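Local coordinates for dual specificity protein phosphatase 14 (Homo sapiens, PDB 2WGP), which removes phosphate from tyrosine, serine and threonine residues of proteins, inactivating the MAP kinases ERK, JNK and p38, at residues I122-L125 and M126-N130. Sequence-based numbering, arbitrary orientation.
Sequences IAYL and MKFHN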
loop_
_atom_site.group_PDB
_atom_site.type_symbol
_atom_site.label_atom_id
_atom_site.label_comp_id
_atom_site.label_asym_id
_atom_site.label_seq_id
_atom_site.Cartn_x
_atom_site.Cartn_y
_atom_site.Cartn_z
ATOM N N ILE A 122 24.682 12.249 -11.245
ATOM C CA ILE A 122 23.693 12.968 -12.056
ATOM C C ILE A 122 23.241 14.256 -11.350
ATOM O O ILE A 122 23.122 15.324 -11.982
ATOM C CB ILE A 122 22.462 12.070 -12.418
ATOM C CG1 ILE A 122 22.866 10.983 -13.424
ATOM C CG2 ILE A 122 21.335 12.905 -13.002
ATOM C CD1 ILE A 122 21.852 9.783 -13.538
ATOM N N ALA A 123 23.032 14.165 -10.033
ATOM C CA ALA A 123 22.602 15.331 -9.263
ATOM C C ALA A 123 23.699 16.420 -9.295
ATOM O O ALA A 123 23.399 17.604 -9.491
ATOM C CB ALA A 123 22.255 14.926 -7.821
ATOM N N TYR A 124 24.955 16.008 -9.128
ATOM C CA TYR A 124 26.113 16.914 -9.202
ATOM C C TYR A 124 26.220 17.639 -10.557
ATOM O O TYR A 124 26.403 18.860 -10.610
ATOM C CB TYR A 124 27.429 16.152 -8.911
ATOM C CG TYR A 124 28.656 16.936 -9.287
ATOM C CD1 TYR A 124 29.127 17.974 -8.464
ATOM C CD2 TYR A 124 29.322 16.689 -10.497
ATOM C CE1 TYR A 124 30.233 18.718 -8.813
ATOM C CE2 TYR A 124 30.423 17.453 -10.876
ATOM C CZ TYR A 124 30.879 18.457 -10.032
ATOM O OH TYR A 124 31.981 19.185 -10.385
ATOM N N LEU A 125 26.099 16.886 -11.639
ATOM C CA LEU A 125 26.128 17.453 -12.995
ATOM C C LEU A 125 25.041 18.515 -13.221
ATOM O O LEU A 125 25.309 19.555 -13.814
ATOM C CB LEU A 125 26.008 16.348 -14.044
ATOM C CG LEU A 125 27.194 15.387 -14.235
ATOM C CD1 LEU A 125 26.829 14.337 -15.314
ATOM C CD2 LEU A 125 28.491 16.131 -14.606
ATOM N N MET A 126 23.830 18.271 -12.731
ATOM C CA MET A 126 22.774 19.259 -12.818
ATOM C C MET A 126 23.099 20.526 -12.028
ATOM O O MET A 126 22.931 21.645 -12.547
ATOM C CB MET A 126 21.443 18.703 -12.333
ATOM C CG MET A 126 20.795 17.682 -13.285
ATOM S SD MET A 126 19.084 17.386 -12.900
ATOM C CE MET A 126 19.229 16.387 -11.394
ATOM N N LYS A 127 23.572 20.354 -10.794
ATOM C CA LYS A 127 23.819 21.487 -9.917
ATOM C C LYS A 127 25.022 22.319 -10.336
ATOM O O LYS A 127 24.953 23.547 -10.308
ATOM C CB LYS A 127 23.980 21.053 -8.463
ATOM C CG LYS A 127 24.053 22.262 -7.486
ATOM C CD LYS A 127 24.186 21.845 -6.041
ATOM C CE LYS A 127 24.228 23.092 -5.145
ATOM N NZ LYS A 127 24.013 22.741 -3.730
ATOM N N PHE A 128 26.117 21.671 -10.719
ATOM C CA PHE A 128 27.360 22.405 -10.974
ATOM C C PHE A 128 27.805 22.487 -12.436
ATOM O O PHE A 128 28.722 23.242 -12.739
ATOM C CB PHE A 128 28.484 21.842 -10.095
ATOM C CG PHE A 128 28.365 22.247 -8.665
ATOM C CD1 PHE A 128 28.671 23.558 -8.274
ATOM C CD2 PHE A 128 27.929 21.339 -7.704
ATOM C CE1 PHE A 128 28.551 23.945 -6.965
ATOM C CE2 PHE A 128 27.821 21.712 -6.402
ATOM C CZ PHE A 128 28.130 23.023 -6.023
ATOM N N HIS A 129 27.150 21.746 -13.337
ATOM C CA HIS A 129 27.439 21.837 -14.764
ATOM C C HIS A 129 26.269 22.368 -15.614
ATOM O O HIS A 129 26.334 22.344 -16.829
ATOM C CB HIS A 129 27.986 20.499 -15.264
ATOM C CG HIS A 129 29.364 20.230 -14.771
ATOM N ND1 HIS A 129 30.484 20.518 -15.520
ATOM C CD2 HIS A 129 29.815 19.801 -13.569
ATOM C CE1 HIS A 129 31.566 20.236 -14.816
ATOM N NE2 HIS A 129 31.188 19.802 -13.628
ATOM N N ASN A 130 25.203 22.823 -14.961
ATOM C CA ASN A 130 24.085 23.499 -15.623
ATOM C C ASN A 130 23.471 22.699 -16.775
ATOM O O ASN A 130 23.181 23.211 -17.844
ATOM C CB ASN A 130 24.519 24.896 -16.090
ATOM C CG ASN A 130 23.343 25.845 -16.265
ATOM O OD1 ASN A 130 22.388 25.804 -15.486
ATOM N ND2 ASN A 130 23.414 26.713 -17.279
#
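Tyr124 lies between Phe128 and His129, one turn further along the same helix, and the three rings form an aromatic cluster. Its CD1 and CE1 side meets Phe128, with CD1 3.7 Å from Phe128 CD2; the two ring planes are inclined by 35°. CE2, on the other side of the tyrosine ring, approaches CD2 of His129 at 3.6 Å. The phenol oxygen comes up at the imidazole edge, near its plane, where His129 NE2 gives Tyr124 OH a weak, bent hydrogen bond of 3.4 Å. With CG anti to the backbone N (chi1 166°), the tyrosine ring projects outward from the helix and leans toward its C-terminal end, which brings it to both partners. A leucine in place of Tyr124 would probably leave His129 NE2 without its weak bond to the phenol oxygen and open a gap between Phe128 and the imidazole. A methyl, Leu125 CD2, touches the imidazole at His129 CD2, 4.0 Å away.

Beneath the rings, i to i+4 backbone bonds set the spacing: Phe128 N to Tyr124 O is 2.8 Å, whereas near the C-terminal end of the helix His129 N reaches Leu125 O from above the carbonyl plane. Asn130 then leaves helical geometry with positive phi.

Around this last part of helix 116-129, which leads out of the Cx5R phosphate-binding loop that opens with Cys110, the active-site phosphocysteine, helix 89-101 receives Phe128, stacked on His97, and Lys127, salt-bridged to Asp90 and Asp94. Met126 faces helix 151-165; Leu125 and His129 meet Trp139 of helix 133-143, and both also touch Thr30, between strands 26-28 and 33-36.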